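Long-range contacts in polar amino acid ABC uptake transporter substrate binding protein (Streptococcus thermophilus LMG 18311, PDB 3HV1), which probably binds polar amino acids outside the cell and delivers them to an ABC transporter for uptake: residues 103-108 with 181-186; 143-148 with 204-209; 12-17 with 220-225. All blocks are in the same frame, centred on the assembly; numbering follows the deposited sequence.

Contact 1 lies near the middle of the chain, about 5 Å between centres, while contact 2 (18 Å) and contact 3 (23 Å) sit farther out on opposite sides of that centre; all three are partly buried. Contacts 1 and 2 touch: Asn107 O lies 2.9 Å from Glu209 N, a probable hydrogen bond between strands 105-114 and 209-215. Contact 3 encloses both along the chain yet stays about 9 Å from contact 1 at the nearest atoms. Their chemistry differs accordingly. The central strand-to-helix junction is mostly polar, the loop contact 143-148 with 204-209 has no hydrogen bond across it, and the helix pair of contact 3 combines a doubly used carboxylate oxygen with aromatic packing.

Contact 1. Residues 103-108 with 181-186; sequences PYMVNE and IDRVYA
In what is probably the hinge region of this type II periplasmic-binding-protein fold, the start of strand 105-114 runs antiparallel to the end of strand 178-182 and meets the first turn of helix 183-192. Asp182, at the N-cap position, makes no capping bond with its side chain. Its OD1 instead accepts from Asn107 ND2 at 3.1 Å on the anti lone pair, the carboxylate and amide planes being 32° apart. The other oxygen, OD2, is taken by Gln109, and Asn107 ND2 also donates to Glu209, so two acceptors fix the turn of that amide. Arg183 grips the strand twice. Its backbone N donates to Glu108 O at 2.8 Å, in the carbonyl plane. Its extended side chain, with CG anti to the backbone N (chi1 -179°), reaches back along the strand until NH1 meets a lone pair of Val106 O at 2.8 Å. A water accepts from the same NH1 at 2.7 Å and from Val106 N at 2.8 Å, so both polar backbone atoms of Val106 are engaged. NH2 turns to a salt bridge with Glu249. At Val184 the backbone N points almost straight (170°) at Asn107 OD1, 3.1 Å away, approaching from above the carbonyl plane of the amide. Beside these polar bonds the selenomethionine Met105, bent at chi3, brings its CE 4.0 Å from Val184 CG1.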
loop_
_atom_site.group_PDB
_atom_site.type_symbol
_atom_site.label_atom_id
_atom_site.label_comp_id
_atom_site.label_asym_id
_atom_site.label_seq_id
_atom_site.Cartn_x
_atom_site.Cartn_y
_atom_site.Cartn_z
ATOM N N PRO A 103 1.703 -3.735 5.622
ATOM C CA PRO A 103 0.690 -4.045 6.641
ATOM C C PRO A 103 0.295 -5.516 6.605
ATOM O O PRO A 103 0.182 -6.092 5.527
ATOM C CB PRO A 103 -0.467 -3.124 6.265
ATOM C CG PRO A 103 -0.337 -3.029 4.756
ATOM C CD PRO A 103 1.154 -2.837 4.585
ATOM N N TYR A 104 0.096 -6.136 7.770
ATOM C CA TYR A 104 -0.283 -7.549 7.788
ATOM C C TYR A 104 -1.777 -7.774 8.084
ATOM O O TYR A 104 -2.303 -8.875 7.900
ATOM C CB TYR A 104 0.602 -8.337 8.779
ATOM C CG TYR A 104 0.636 -7.790 10.192
ATOM C CD1 TYR A 104 -0.288 -8.213 11.144
ATOM C CD2 TYR A 104 1.574 -6.817 10.564
ATOM C CE1 TYR A 104 -0.290 -7.674 12.445
ATOM C CE2 TYR A 104 1.579 -6.276 11.854
ATOM C CZ TYR A 104 0.643 -6.711 12.785
ATOM O OH TYR A 104 0.632 -6.169 14.047
HETATM N N MSE A 105 -2.464 -6.733 8.540
HETATM C CA MSE A 105 -3.893 -6.846 8.801
HETATM C C MSE A 105 -4.551 -5.489 8.990
HETATM O O MSE A 105 -3.902 -4.515 9.380
HETATM C CB MSE A 105 -4.170 -7.757 10.012
HETATM C CG MSE A 105 -4.463 -7.049 11.348
HETATM SE SE MSE A 105 -5.280 -8.158 12.706
HETATM C CE MSE A 105 -7.138 -7.915 12.235
ATOM N N VAL A 106 -5.843 -5.426 8.688
ATOM C CA VAL A 106 -6.576 -4.186 8.831
ATOM C C VAL A 106 -7.563 -4.248 9.970
ATOM O O VAL A 106 -8.311 -5.209 10.112
ATOM C CB VAL A 106 -7.353 -3.819 7.545
ATOM C CG1 VAL A 106 -8.207 -2.579 7.793
ATOM C CG2 VAL A 106 -6.387 -3.566 6.413
ATOM N N ASN A 107 -7.540 -3.215 10.800
ATOM C CA ASN A 107 -8.477 -3.136 11.894
ATOM C C ASN A 107 -9.406 -1.985 11.565
ATOM O O ASN A 107 -8.972 -0.946 11.068
ATOM C CB ASN A 107 -7.781 -2.878 13.218
ATOM C CG ASN A 107 -8.762 -2.762 14.354
ATOM O OD1 ASN A 107 -9.721 -3.538 14.437
ATOM N ND2 ASN A 107 -8.542 -1.793 15.237
ATOM N N GLU A 108 -10.687 -2.182 11.823
ATOM C CA GLU A 108 -11.676 -1.156 11.537
ATOM C C GLU A 108 -12.920 -1.474 12.348
ATOM O O GLU A 108 -13.048 -2.565 12.893
ATOM C CB GLU A 108 -12.025 -1.169 10.046
ATOM C CG GLU A 108 -12.799 -2.412 9.613
ATOM C CD GLU A 108 -13.069 -2.441 8.126
ATOM O OE1 GLU A 108 -13.503 -1.406 7.577
ATOM O OE2 GLU A 108 -12.858 -3.502 7.503
ATOM N N ILE A 181 -18.022 -2.123 17.071
ATOM C CA ILE A 181 -16.810 -2.346 17.857
ATOM C C ILE A 181 -15.633 -2.656 16.927
ATOM O O ILE A 181 -15.837 -2.988 15.765
ATOM C CB ILE A 181 -17.029 -3.534 18.831
ATOM C CG1 ILE A 181 -15.846 -3.685 19.783
ATOM C CG2 ILE A 181 -17.234 -4.816 18.042
ATOM C CD1 ILE A 181 -15.760 -2.603 20.819
ATOM N N ASP A 182 -14.406 -2.543 17.434
ATOM C CA ASP A 182 -13.230 -2.832 16.614
ATOM C C ASP A 182 -13.236 -4.284 16.149
ATOM O O ASP A 182 -13.553 -5.185 16.916
ATOM C CB ASP A 182 -11.930 -2.620 17.396
ATOM C CG ASP A 182 -11.649 -1.156 17.719
ATOM O OD1 ASP A 182 -10.522 -0.709 17.431
ATOM O OD2 ASP A 182 -12.529 -0.472 18.265
ATOM N N ARG A 183 -12.847 -4.494 14.898
ATOM C CA ARG A 183 -12.762 -5.830 14.330
ATOM C C ARG A 183 -11.920 -6.718 15.250
ATOM O O ARG A 183 -12.338 -7.821 15.590
ATOM C CB ARG A 183 -12.106 -5.763 12.957
ATOM C CG ARG A 183 -11.993 -7.099 12.254
ATOM C CD ARG A 183 -11.035 -7.010 11.085
ATOM N NE ARG A 183 -11.069 -8.219 10.271
ATOM C CZ ARG A 183 -10.284 -8.429 9.221
ATOM N NH1 ARG A 183 -9.398 -7.509 8.857
ATOM N NH2 ARG A 183 -10.402 -9.547 8.520
ATOM N N VAL A 184 -10.741 -6.246 15.666
ATOM C CA VAL A 184 -9.894 -7.071 16.539
ATOM C C VAL A 184 -10.602 -7.588 17.796
ATOM O O VAL A 184 -10.310 -8.692 18.256
ATOM C CB VAL A 184 -8.585 -6.348 17.008
ATOM C CG1 VAL A 184 -7.588 -6.279 15.869
ATOM C CG2 VAL A 184 -8.904 -4.965 17.574
ATOM N N TYR A 185 -11.523 -6.806 18.355
ATOM C CA TYR A 185 -12.242 -7.248 19.549
ATOM C C TYR A 185 -13.415 -8.150 19.192
ATOM O O TYR A 185 -13.652 -9.170 19.839
ATOM C CB TYR A 185 -12.770 -6.047 20.343
ATOM C CG TYR A 185 -11.687 -5.101 20.814
ATOM C CD1 TYR A 185 -10.546 -5.585 21.451
ATOM C CD2 TYR A 185 -11.799 -3.725 20.611
ATOM C CE1 TYR A 185 -9.535 -4.722 21.872
ATOM C CE2 TYR A 185 -10.798 -2.851 21.025
ATOM C CZ TYR A 185 -9.663 -3.358 21.654
ATOM O OH TYR A 185 -8.647 -2.506 22.038
ATOM N N ALA A 186 -14.169 -7.758 18.174
ATOM C CA ALA A 186 -15.318 -8.546 17.740
ATOM C C ALA A 186 -14.900 -9.976 17.427
ATOM O O ALA A 186 -15.418 -10.932 18.008
ATOM C CB ALA A 186 -15.956 -7.901 16.493
HETATM O O HOH W 1 -7.175 -7.394 7.273
#

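Contact 2. Residues 143-148 with 204-209; sequences NASPKI and AGYEGE
The loop between strands 199-203 and 209-215 folds here against the turn that follows helix 137-144, and its Tyr206 supplies the ring that meets it. This ring meets Ile148 with a face and Ser145 with an edge. Ile148 CG2, anti to the backbone N, stands over the face in a CH-pi contact, 4.0 Å from the ring centroid and 26° off the normal, shifted toward the rim. Beside it Ile148 CB comes within 3.6 Å of Tyr206 CE1, so the branch point of the isoleucine rests on the hydroxyl-bearing half of the ring. Ser145 CB lies in the ring plane at the edge, 3.9 Å from CE1. The same CG2 methyl also touches the carbonyl of the loop, 3.4 Å from Ala204 O. Next in the loop, Gly205 has a positive phi (121°), at which a beta carbon would press on the carbonyl O of Ala204. Ala141, Phe142 and Leu180 add to the apolar surroundings of Tyr206, while Arg175 of the second subunit packs on Ile148, and Gln160 N of that subunit donates to Glu207. No hydrogen bond joins the two segments, which implies that their fit rests on shape and dispersion: an aliphatic branch laid on an aromatic face.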
loop_
_atom_site.group_PDB
_atom_site.type_symbol
_atom_site.label_atom_id
_atom_site.label_comp_id
_atom_site.label_asym_id
_atom_site.label_seq_id
_atom_site.Cartn_x
_atom_site.Cartn_y
_atom_site.Cartn_z
ATOM N N ASN A 143 -20.294 9.360 15.555
ATOM C CA ASN A 143 -20.685 10.767 15.519
ATOM C C ASN A 143 -20.028 11.544 14.381
ATOM O O ASN A 143 -20.694 12.307 13.683
ATOM C CB ASN A 143 -20.339 11.447 16.846
ATOM C CG ASN A 143 -21.120 10.885 18.012
ATOM O OD1 ASN A 143 -22.348 10.821 17.978
ATOM N ND2 ASN A 143 -20.413 10.476 19.056
ATOM N N ALA A 144 -18.725 11.343 14.201
ATOM C CA ALA A 144 -17.958 12.036 13.167
ATOM C C ALA A 144 -18.489 11.828 11.753
ATOM O O ALA A 144 -18.382 12.720 10.909
ATOM C CB ALA A 144 -16.492 11.617 13.239
ATOM N N SER A 145 -19.050 10.651 11.492
ATOM C CA SER A 145 -19.603 10.334 10.177
ATOM C C SER A 145 -21.025 9.812 10.358
ATOM O O SER A 145 -21.289 8.625 10.180
ATOM C CB SER A 145 -18.744 9.272 9.485
ATOM O OG SER A 145 -17.385 9.665 9.441
ATOM N N PRO A 146 -21.967 10.708 10.702
ATOM C CA PRO A 146 -23.375 10.371 10.923
ATOM C C PRO A 146 -24.079 9.699 9.753
ATOM O O PRO A 146 -25.008 8.920 9.948
ATOM C CB PRO A 146 -23.995 11.723 11.270
ATOM C CG PRO A 146 -23.195 12.668 10.442
ATOM C CD PRO A 146 -21.785 12.171 10.691
ATOM N N LYS A 147 -23.637 9.998 8.540
ATOM C CA LYS A 147 -24.253 9.422 7.352
ATOM C C LYS A 147 -24.088 7.900 7.254
ATOM O O LYS A 147 -24.828 7.238 6.528
ATOM C CB LYS A 147 -23.682 10.097 6.103
ATOM C CG LYS A 147 -24.425 9.776 4.822
ATOM C CD LYS A 147 -23.977 10.690 3.690
ATOM C CE LYS A 147 -24.230 12.154 4.031
ATOM N NZ LYS A 147 -23.753 13.065 2.956
ATOM N N ILE A 148 -23.130 7.344 7.990
ATOM C CA ILE A 148 -22.896 5.902 7.960
ATOM C C ILE A 148 -23.968 5.121 8.717
ATOM O O ILE A 148 -24.639 4.258 8.151
ATOM C CB ILE A 148 -21.526 5.543 8.573
ATOM C CG1 ILE A 148 -20.407 6.234 7.792
ATOM C CG2 ILE A 148 -21.339 4.028 8.569
ATOM C CD1 ILE A 148 -20.341 5.856 6.320
ATOM N N ALA A 204 -18.066 -1.739 8.976
ATOM C CA ALA A 204 -19.037 -0.680 9.200
ATOM C C ALA A 204 -19.062 0.421 8.148
ATOM O O ALA A 204 -20.128 0.934 7.805
ATOM C CB ALA A 204 -18.813 -0.077 10.588
ATOM N N GLY A 205 -17.888 0.794 7.648
ATOM C CA GLY A 205 -17.822 1.852 6.658
ATOM C C GLY A 205 -16.953 3.009 7.121
ATOM O O GLY A 205 -16.730 3.957 6.376
ATOM N N TYR A 206 -16.466 2.936 8.354
ATOM C CA TYR A 206 -15.613 3.984 8.899
ATOM C C TYR A 206 -14.163 3.675 8.549
ATOM O O TYR A 206 -13.753 2.511 8.535
ATOM C CB TYR A 206 -15.763 4.061 10.417
ATOM C CG TYR A 206 -17.180 4.294 10.883
ATOM C CD1 TYR A 206 -17.776 5.554 10.784
ATOM C CD2 TYR A 206 -17.926 3.257 11.427
ATOM C CE1 TYR A 206 -19.088 5.772 11.226
ATOM C CE2 TYR A 206 -19.232 3.459 11.869
ATOM C CZ TYR A 206 -19.806 4.717 11.767
ATOM O OH TYR A 206 -21.083 4.910 12.222
ATOM N N GLU A 207 -13.389 4.718 8.272
ATOM C CA GLU A 207 -11.986 4.551 7.914
ATOM C C GLU A 207 -11.257 3.690 8.937
ATOM O O GLU A 207 -11.414 3.864 10.144
ATOM C CB GLU A 207 -11.303 5.919 7.798
ATOM C CG GLU A 207 -9.800 5.849 7.583
ATOM C CD GLU A 207 -9.199 7.202 7.241
ATOM O OE1 GLU A 207 -9.792 8.230 7.631
ATOM O OE2 GLU A 207 -8.133 7.234 6.594
ATOM N N GLY A 208 -10.452 2.756 8.444
ATOM C CA GLY A 208 -9.724 1.884 9.342
ATOM C C GLY A 208 -8.253 2.217 9.462
ATOM O O GLY A 208 -7.795 3.271 9.019
ATOM N N GLU A 209 -7.516 1.303 10.082
ATOM C CA GLU A 209 -6.082 1.458 10.268
ATOM C C GLU A 209 -5.427 0.148 9.848
ATOM O O GLU A 209 -6.059 -0.912 9.903
ATOM C CB GLU A 209 -5.775 1.756 11.739
ATOM C CG GLU A 209 -6.061 0.607 12.682
ATOM C CD GLU A 209 -6.041 1.027 14.142
ATOM O OE1 GLU A 209 -5.192 1.860 14.515
ATOM O OE2 GLU A 209 -6.867 0.512 14.921
#

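Contact 3. Residues 12-17 with 220-225; sequences DQWQTY and KTLIKK
One carboxylate oxygen, Asp12 OD2, takes two bonds from Thr221. The hydroxyl OG1 donates to its syn lone pair at 2.6 Å, and the backbone N of Thr221 donates to it at 3.2 Å from above the carboxylate plane. Asp12 reaches this place with CG anti to its own backbone N (chi1 -173°). The other oxygen, OD1, serves its own segment: Trp14 N donates to it at 3.1 Å, nearly along the C-O axis, which closes an Asx turn. A water in a weak bond to OD1 accepts from Leu222 N at 2.8 Å and so extends the link to the next backbone N-H. The carboxylate thus lies at the beginnings of helices 14-20 and 220-236, whose dipoles would probably favour its charged form. Outward from it, Thr221 turns its other branch, CG2, to Trp14 CG at 3.6 Å. The indole then crosses Lys225 at about a right angle, and CG of that lysine sits over one face, 3.4 Å from the centroid of the six-membered ring and 11° off its normal, a close CH-pi contact. Leu222 divides its methyls between the two aromatic residues: CD1 meets the indole edge at CZ3, 3.8 Å away, and CD2 approaches Tyr17 CE2 at 3.9 Å. The hydroxyl of Tyr17 is bound to Asp219, just before helix 220-236, and the ring of Tyr58 meets the indole edge-to-face. Here a helix near the N-terminus, led in by an Asx turn, docks against the first two turns of helix 220-236.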
loop_
_atom_site.group_PDB
_atom_site.type_symbol
_atom_site.label_atom_id
_atom_site.label_comp_id
_atom_site.label_asym_id
_atom_site.label_seq_id
_atom_site.Cartn_x
_atom_site.Cartn_y
_atom_site.Cartn_z
ATOM N N ASP A 12 22.623 -1.582 9.912
ATOM C CA ASP A 12 21.802 -2.717 9.528
ATOM C C ASP A 12 22.329 -3.946 10.259
ATOM O O ASP A 12 23.383 -4.482 9.912
ATOM C CB ASP A 12 21.899 -2.924 8.019
ATOM C CG ASP A 12 20.938 -3.974 7.510
ATOM O OD1 ASP A 12 20.873 -5.068 8.113
ATOM O OD2 ASP A 12 20.256 -3.706 6.498
ATOM N N GLN A 13 21.588 -4.399 11.262
ATOM C CA GLN A 13 22.019 -5.540 12.056
ATOM C C GLN A 13 21.484 -6.907 11.657
ATOM O O GLN A 13 21.522 -7.832 12.466
ATOM C CB GLN A 13 21.680 -5.308 13.527
ATOM C CG GLN A 13 22.356 -4.115 14.165
ATOM C CD GLN A 13 22.134 -4.087 15.659
ATOM O OE1 GLN A 13 22.730 -4.865 16.396
ATOM N NE2 GLN A 13 21.256 -3.204 16.111
ATOM N N TRP A 14 20.994 -7.069 10.433
ATOM C CA TRP A 14 20.474 -8.382 10.059
ATOM C C TRP A 14 21.519 -9.457 10.334
ATOM O O TRP A 14 21.195 -10.547 10.803
ATOM C CB TRP A 14 20.045 -8.425 8.588
ATOM C CG TRP A 14 19.474 -9.764 8.205
ATOM C CD1 TRP A 14 20.022 -10.674 7.349
ATOM C CD2 TRP A 14 18.272 -10.366 8.713
ATOM N NE1 TRP A 14 19.244 -11.802 7.292
ATOM C CE2 TRP A 14 18.163 -11.645 8.118
ATOM C CE3 TRP A 14 17.280 -9.951 9.616
ATOM C CZ2 TRP A 14 17.099 -12.518 8.397
ATOM C CZ3 TRP A 14 16.219 -10.820 9.894
ATOM C CH2 TRP A 14 16.141 -12.088 9.284
ATOM N N GLN A 15 22.777 -9.137 10.051
ATOM C CA GLN A 15 23.876 -10.069 10.283
ATOM C C GLN A 15 23.989 -10.463 11.745
ATOM O O GLN A 15 24.269 -11.616 12.068
ATOM C CB GLN A 15 25.192 -9.445 9.822
ATOM C CG GLN A 15 25.541 -9.782 8.394
ATOM C CD GLN A 15 25.965 -11.227 8.251
ATOM O OE1 GLN A 15 27.007 -11.631 8.771
ATOM N NE2 GLN A 15 25.155 -12.019 7.555
ATOM N N THR A 16 23.770 -9.499 12.628
ATOM C CA THR A 16 23.847 -9.753 14.056
ATOM C C THR A 16 22.653 -10.579 14.531
ATOM O O THR A 16 22.822 -11.561 15.254
ATOM C CB THR A 16 23.927 -8.426 14.836
ATOM O OG1 THR A 16 25.174 -7.783 14.538
ATOM C CG2 THR A 16 23.833 -8.664 16.328
ATOM N N TYR A 17 21.450 -10.200 14.112
ATOM C CA TYR A 17 20.258 -10.938 14.518
ATOM C C TYR A 17 20.363 -12.415 14.162
ATOM O O TYR A 17 20.060 -13.274 14.977
ATOM C CB TYR A 17 19.004 -10.349 13.868
ATOM C CG TYR A 17 18.781 -8.883 14.155
ATOM C CD1 TYR A 17 18.875 -8.379 15.453
ATOM C CD2 TYR A 17 18.453 -8.002 13.130
ATOM C CE1 TYR A 17 18.646 -7.020 15.716
ATOM C CE2 TYR A 17 18.225 -6.655 13.381
ATOM C CZ TYR A 17 18.322 -6.171 14.672
ATOM O OH TYR A 17 18.081 -4.837 14.906
ATOM N N LYS A 220 17.039 -1.836 7.127
ATOM C CA LYS A 220 16.368 -2.096 5.863
ATOM C C LYS A 220 16.178 -3.578 5.565
ATOM O O LYS A 220 15.127 -3.987 5.066
ATOM C CB LYS A 220 17.162 -1.460 4.723
ATOM C CG LYS A 220 17.344 0.039 4.860
ATOM C CD LYS A 220 16.004 0.753 4.915
ATOM C CE LYS A 220 16.187 2.256 4.858
ATOM N NZ LYS A 220 16.824 2.669 3.578
ATOM N N THR A 221 17.198 -4.380 5.859
ATOM C CA THR A 221 17.142 -5.811 5.590
ATOM C C THR A 221 16.140 -6.526 6.475
ATOM O O THR A 221 15.430 -7.422 6.023
ATOM C CB THR A 221 18.518 -6.467 5.783
ATOM O OG1 THR A 221 19.503 -5.735 5.041
ATOM C CG2 THR A 221 18.491 -7.906 5.286
ATOM N N LEU A 222 16.097 -6.133 7.743
ATOM C CA LEU A 222 15.176 -6.738 8.692
ATOM C C LEU A 222 13.741 -6.544 8.213
ATOM O O LEU A 222 12.932 -7.465 8.271
ATOM C CB LEU A 222 15.356 -6.096 10.064
ATOM C CG LEU A 222 14.326 -6.443 11.127
ATOM C CD1 LEU A 222 14.369 -7.932 11.471
ATOM C CD2 LEU A 222 14.612 -5.597 12.351
ATOM N N ILE A 223 13.431 -5.341 7.746
ATOM C CA ILE A 223 12.087 -5.041 7.246
ATOM C C ILE A 223 11.729 -5.966 6.074
ATOM O O ILE A 223 10.634 -6.522 6.025
ATOM C CB ILE A 223 11.978 -3.562 6.782
ATOM C CG1 ILE A 223 12.075 -2.624 7.992
ATOM C CG2 ILE A 223 10.680 -3.339 6.007
ATOM C CD1 ILE A 223 10.975 -2.826 9.038
ATOM N N LYS A 224 12.661 -6.136 5.141
ATOM C CA LYS A 224 12.432 -6.999 3.980
ATOM C C LYS A 224 12.228 -8.453 4.381
ATOM O O LYS A 224 11.391 -9.152 3.813
ATOM C CB LYS A 224 13.617 -6.918 3.012
ATOM C CG LYS A 224 13.774 -5.569 2.339
ATOM C CD LYS A 224 14.922 -5.579 1.337
ATOM C CE LYS A 224 15.053 -4.227 0.643
ATOM N NZ LYS A 224 16.125 -4.211 -0.404
ATOM N N LYS A 225 13.010 -8.900 5.359
ATOM C CA LYS A 225 12.937 -10.269 5.848
ATOM C C LYS A 225 11.604 -10.522 6.533
ATOM O O LYS A 225 11.092 -11.638 6.515
ATOM C CB LYS A 225 14.093 -10.549 6.810
ATOM C CG LYS A 225 15.470 -10.490 6.157
ATOM C CD LYS A 225 15.637 -11.578 5.104
ATOM C CE LYS A 225 16.982 -11.451 4.406
ATOM N NZ LYS A 225 17.189 -12.531 3.399
HETATM O O HOH W 2 18.303 -5.041 9.029
#